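Local coordinates for enone reductase CLA-ER (PDB 4QLY), which reduces enones in the gut-bacterial saturation (biohydrogenation) of fatty acids, as an FMN-dependent member of the nitroreductase family, at the interface of chains A and B. Residues are numbered along the deposited sequence; one frame, centred on the assembly and turned at random. Chains: chain A/B, Enone reductase CLA-ER.

Contact 1: the interface of chains A and B. Residues chain A 217, 219; chain B 36, 64-65, 67-68.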
# COMPACT_ATOMS: atom_id res chain seq x y z
N PHE A 217 -20.54 -8.18 -4.82
CA PHE A 217 -21.36 -7.81 -3.67
C PHE A 217 -21.76 -9.09 -2.97
O PHE A 217 -22.39 -9.96 -3.57
CB PHE A 217 -22.56 -6.97 -4.10
CG PHE A 217 -22.19 -5.59 -4.53
CD1 PHE A 217 -21.77 -5.35 -5.84
CD2 PHE A 217 -22.20 -4.54 -3.63
CE1 PHE A 217 -21.39 -4.09 -6.24
CE2 PHE A 217 -21.82 -3.26 -4.03
CZ PHE A 217 -21.41 -3.04 -5.34
N ALA A 219 -23.83 -9.76 -0.48
CA ALA A 219 -25.27 -9.87 -0.62
C ALA A 219 -25.79 -8.57 -1.24
O ALA A 219 -26.79 -8.01 -0.78
CB ALA A 219 -25.94 -10.16 0.73
N ARG B 36 -24.71 1.83 -4.24
CA ARG B 36 -23.74 0.94 -4.85
C ARG B 36 -23.06 1.56 -6.06
O ARG B 36 -21.97 1.14 -6.45
CB ARG B 36 -24.41 -0.37 -5.24
CG ARG B 36 -24.90 -1.14 -4.03
CD ARG B 36 -25.19 -2.56 -4.37
NE ARG B 36 -25.26 -3.37 -3.16
CZ ARG B 36 -25.83 -4.57 -3.11
NH1 ARG B 36 -25.85 -5.24 -1.97
NH2 ARG B 36 -26.39 -5.08 -4.22
N ASP B 64 -22.45 -4.65 2.34
CA ASP B 64 -23.20 -3.43 2.59
C ASP B 64 -24.66 -3.68 2.97
O ASP B 64 -25.50 -2.77 2.89
CB ASP B 64 -23.13 -2.51 1.37
CG ASP B 64 -23.81 -3.12 0.14
OD1 ASP B 64 -24.03 -4.35 0.11
OD2 ASP B 64 -24.10 -2.36 -0.81
N THR B 65 -24.97 -4.91 3.36
CA THR B 65 -26.31 -5.24 3.88
C THR B 65 -26.16 -5.94 5.23
O THR B 65 -25.10 -6.46 5.54
CB THR B 65 -27.11 -6.14 2.89
OG1 THR B 65 -26.49 -7.43 2.81
CG2 THR B 65 -27.16 -5.51 1.50
N GLU B 67 -27.52 -8.81 6.20
CA GLU B 67 -27.25 -10.22 5.89
C GLU B 67 -25.79 -10.46 5.55
O GLU B 67 -25.19 -11.44 6.02
CB GLU B 67 -28.11 -10.69 4.71
CG GLU B 67 -27.54 -11.94 4.02
CD GLU B 67 -28.23 -12.29 2.70
OE1 GLU B 67 -28.89 -11.40 2.11
OE2 GLU B 67 -28.10 -13.45 2.25
N ALA B 68 -25.22 -9.59 4.72
CA ALA B 68 -23.83 -9.75 4.31
C ALA B 68 -22.90 -9.50 5.51
O ALA B 68 -21.90 -10.19 5.67
CB ALA B 68 -23.49 -8.82 3.16
O HOH W 1 -23.09 -6.81 0.35
O HOH W 2 -28.93 -8.89 1.43
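A:Phe217 lays one face of its ring against the side chain of B:Arg36, the two running past each other in opposite directions. The arginine leaves with CG beside the backbone N (chi1 -64°) and runs extended from CG to NE along the ring. CD of B:Arg36 stands over that face, 3.9 Å from the A:Phe217 ring centroid, as a CH-pi contact. The guanidinium is turned 32° from the ring plane, and A:Phe217 CD2 lies 3.3 Å from B:Arg36 NE. B:Arg36 NH1 also donates to A:Ala219 O of the carboxy-terminal residue at 3.2 Å, with the oxygen in the guanidinium plane. The methyl CB of A:Ala219 packs on CB of B:Ala68 at 3.7 Å and touches B:Thr65 and B:Glu67.

At the edge of the guanidinium, in its plane, B:Asp64 fixes its rotation by a side-on, two-pronged salt bridge. B:Arg36 NE meets B:Asp64 OD2 at 2.8 Å in a straight bond. B:Arg36 NH1 meets B:Asp64 OD1 at 2.9 Å, each oxygen using its syn lone pair. Water 1 joins OD1 and N of B:Asp64 to A:Ala219 N; water 2 bridges A:Ala219 O, B:Thr65 OG1 and B:Glu67 OE1.

In the fold, the end of chain A, leaving strand 215-217, lies on chain B between the starts of helices 36-46 and 66-72.

Contact 2: the interface of chains A and B. Residues chain A 40, 60-62; chain B 215-217.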
# COMPACT_ATOMS: atom_id res chain seq x y z
N GLN A 40 13.34 14.68 3.29
CA GLN A 40 12.94 14.18 4.60
C GLN A 40 11.50 14.61 4.90
O GLN A 40 10.73 13.85 5.46
CB GLN A 40 13.90 14.68 5.69
CG GLN A 40 13.68 14.02 7.07
CD GLN A 40 14.18 12.55 7.15
OE1 GLN A 40 15.37 12.31 7.39
NE2 GLN A 40 13.26 11.59 7.00
N PHE A 60 13.27 3.91 5.38
CA PHE A 60 13.66 4.55 4.14
C PHE A 60 15.18 4.66 3.99
O PHE A 60 15.87 5.14 4.90
CB PHE A 60 13.03 5.94 4.07
CG PHE A 60 11.60 5.95 4.49
CD1 PHE A 60 10.60 5.59 3.58
CD2 PHE A 60 11.24 6.28 5.79
CE1 PHE A 60 9.26 5.58 3.96
CE2 PHE A 60 9.90 6.26 6.18
CZ PHE A 60 8.91 5.92 5.26
N VAL A 61 15.70 4.23 2.85
CA VAL A 61 17.10 4.50 2.52
C VAL A 61 17.11 5.40 1.30
O VAL A 61 16.57 5.06 0.23
CB VAL A 61 17.90 3.20 2.24
CG1 VAL A 61 19.34 3.54 1.87
CG2 VAL A 61 17.88 2.30 3.48
N VAL A 62 17.70 6.58 1.48
CA VAL A 62 17.67 7.59 0.45
C VAL A 62 18.95 7.52 -0.36
O VAL A 62 20.05 7.51 0.19
CB VAL A 62 17.49 9.00 1.04
CG1 VAL A 62 17.45 10.03 -0.06
CG2 VAL A 62 16.22 9.06 1.85
N THR B 215 15.07 6.87 8.68
CA THR B 215 15.63 7.27 7.39
C THR B 215 17.16 7.21 7.36
O THR B 215 17.83 7.74 8.27
CB THR B 215 15.19 8.72 7.01
OG1 THR B 215 13.76 8.82 7.04
CG2 THR B 215 15.71 9.11 5.64
N ASP B 216 17.71 6.57 6.33
CA ASP B 216 19.16 6.52 6.13
C ASP B 216 19.53 7.21 4.83
O ASP B 216 18.84 7.05 3.84
CB ASP B 216 19.66 5.07 6.06
CG ASP B 216 19.30 4.28 7.26
OD1 ASP B 216 19.19 4.87 8.35
OD2 ASP B 216 19.13 3.05 7.13
N PHE B 217 20.63 7.96 4.83
CA PHE B 217 21.17 8.43 3.55
C PHE B 217 22.37 7.58 3.15
O PHE B 217 23.36 7.50 3.89
CB PHE B 217 21.55 9.90 3.62
CG PHE B 217 20.37 10.82 3.59
CD1 PHE B 217 19.68 11.10 4.76
CD2 PHE B 217 19.92 11.36 2.39
CE1 PHE B 217 18.58 11.94 4.74
CE2 PHE B 217 18.81 12.19 2.36
CZ PHE B 217 18.13 12.47 3.54
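Backbone hydrogen bonds join B:Asp216 to A:Phe60 and A:Val62, adding the short strand 215-217 of chain B in parallel to strand 58-63 of chain A. B:Asp216 N donates to A:Phe60 O, and A:Val62 N donates to B:Asp216 O, each at 2.7 Å. A:Val61, paired with B:Asp216, stands between these two bonds. The C-terminal segment of chain B thus extends the sheet of chain A.

A side-chain hydrogen bond reinforces the pairing. From helix 36-46, A:Gln40 comes from the opposite direction to B:Thr215 and donates an in-plane N-H of its amide NE2 to the hydroxyl OG1 of B:Thr215 at 2.8 Å. The bond is nearly straight, 170° at H. The glutamine chain leaves with CG anti to the backbone N (chi1 -171°) and then bends at chi2 (74°), which turns the amide toward the threonine. A leucine in its place would probably leave the B:Thr215 hydroxyl without this donor and weaken the tie between helix 36-46 and the incoming strand.

Apolar packing fills in on the same side of the sheet. CG2 of A:Val62 meets B:Thr215 CG2 at 3.8 Å. A:Val62 also lies over one face of the B:Phe217 ring, offset toward the rim, and its CG1 touches the ring carbon CE2 of B:Phe217 at 3.5 Å.

Contact 3: the interface of chains A and B. Residues chain A 141, 145, 149, 174, 190-191; chain B 142, 146.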
# COMPACT_ATOMS: atom_id res chain seq x y z
N LYS A 141 6.76 -10.49 7.94
CA LYS A 141 7.12 -10.04 6.60
C LYS A 141 5.90 -9.46 5.88
O LYS A 141 5.97 -8.41 5.24
CB LYS A 141 7.72 -11.19 5.79
CG LYS A 141 8.14 -10.80 4.38
CD LYS A 141 8.98 -11.89 3.69
CE LYS A 141 8.74 -11.91 2.18
NZ LYS A 141 9.98 -12.16 1.38
N THR A 145 5.32 -5.56 4.89
CA THR A 145 5.12 -5.29 3.46
C THR A 145 3.91 -4.38 3.21
O THR A 145 3.99 -3.44 2.41
CB THR A 145 4.96 -6.61 2.69
OG1 THR A 145 6.19 -7.36 2.82
CG2 THR A 145 4.67 -6.36 1.21
N SER A 149 4.01 -0.63 1.69
CA SER A 149 3.25 -0.33 0.49
C SER A 149 2.32 0.87 0.67
O SER A 149 2.24 1.71 -0.22
CB SER A 149 2.44 -1.55 0.07
OG SER A 149 3.30 -2.66 -0.14
N PHE A 174 16.39 -9.24 -4.96
CA PHE A 174 15.81 -9.34 -3.62
C PHE A 174 16.75 -9.92 -2.57
O PHE A 174 16.58 -9.66 -1.38
CB PHE A 174 14.52 -10.16 -3.66
CG PHE A 174 13.34 -9.38 -4.15
CD1 PHE A 174 13.06 -9.30 -5.51
CD2 PHE A 174 12.52 -8.72 -3.26
CE1 PHE A 174 11.98 -8.57 -5.97
CE2 PHE A 174 11.43 -7.98 -3.71
CZ PHE A 174 11.16 -7.91 -5.07
N PRO A 190 13.15 -6.19 1.71
CA PRO A 190 13.07 -5.22 0.62
C PRO A 190 11.68 -5.21 -0.03
O PRO A 190 11.13 -6.27 -0.32
CB PRO A 190 14.13 -5.71 -0.36
CG PRO A 190 14.13 -7.19 -0.16
CD PRO A 190 13.94 -7.38 1.32
N VAL A 191 11.11 -4.03 -0.26
CA VAL A 191 9.76 -3.97 -0.80
C VAL A 191 9.71 -3.23 -2.13
O VAL A 191 9.39 -3.83 -3.15
CB VAL A 191 8.78 -3.34 0.19
CG1 VAL A 191 7.41 -3.19 -0.47
CG2 VAL A 191 8.66 -4.21 1.44
N PHE B 142 3.20 -12.13 -2.20
CA PHE B 142 3.93 -10.89 -1.94
C PHE B 142 3.45 -9.77 -2.87
O PHE B 142 2.97 -8.73 -2.41
CB PHE B 142 5.44 -11.13 -2.12
CG PHE B 142 6.34 -9.96 -1.76
CD1 PHE B 142 6.48 -9.53 -0.45
CD2 PHE B 142 7.11 -9.33 -2.74
CE1 PHE B 142 7.32 -8.48 -0.13
CE2 PHE B 142 7.97 -8.28 -2.43
CZ PHE B 142 8.07 -7.85 -1.12
N ILE B 146 1.07 -6.32 -2.04
CA ILE B 146 1.49 -4.95 -2.32
C ILE B 146 0.43 -4.22 -3.12
O ILE B 146 0.07 -3.09 -2.80
CB ILE B 146 2.84 -4.91 -3.10
CG1 ILE B 146 3.99 -5.40 -2.21
CG2 ILE B 146 3.14 -3.51 -3.57
CD1 ILE B 146 5.34 -5.50 -2.95
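B:Phe142 drives its ring into chain A between A:Thr145 and A:Phe174, burying 82 Å² of its own surface. Its CG is anti to the backbone N (chi1 -175°), which carries the ring away from its helix and toward the partner. At the ring's rim, CE1 of B:Phe142 meets A:Thr145, whose side chain crosses at about a right angle: the hydroxyl OG1 is 3.4 Å away and the methyl CG2, set over one face, 3.6 Å. Across the ring, CE2 of B:Phe142 touches CE2 of A:Phe174 at 3.7 Å, the two side chains meeting at a slant. The far end of the ring, CZ, comes to the backbone oxygen of A:Pro190.

A:Thr145 keeps its place through its own helix. OG1 of A:Thr145 donates to A:Lys141 O at 2.7 Å, which fixes the rotation of the side chain and presents both OG1 and CG2 to B:Phe142. That methyl, CG2 of A:Thr145, is shared, since it also packs against CG1 of B:Ile146 at 3.6 Å.

B:Ile146, one turn on from B:Phe142, places its CD1 over the same face of that ring as the threonine methyl, offset toward the rim. On the chain A side, CD1 slides past A:Val191, while CG1 and CG2 rest against the hydroxyl OG of A:Ser149, which donates a hydrogen bond to A:Thr145 O at 2.8 Å.

In the fold, the long helices 137-161 of the two chains pack together here, with strand 188-197 and the loop bearing A:Phe174 forming the floor on the chain A side.

Contacts 1 and 2 lie about 44 Å apart between the centres of their C-alpha atoms; contact 3 is about 32 Å from contact 1 and 17 Å from contact 2. The first two involve the same elements with the chains exchanged: strand 215-217 of one chain and helix 36-46 of the other, with Phe217 in both. Contact 1 follows the tail of chain A onto chain B, contact 2 that of chain B onto chain A. Contact 3 joins the helices 137-161. The interface is two-fold symmetric, so contact 1 has its twin beside contact 2; reciprocal tails and packed helices suggest an intertwined dimer, as in other nitroreductases.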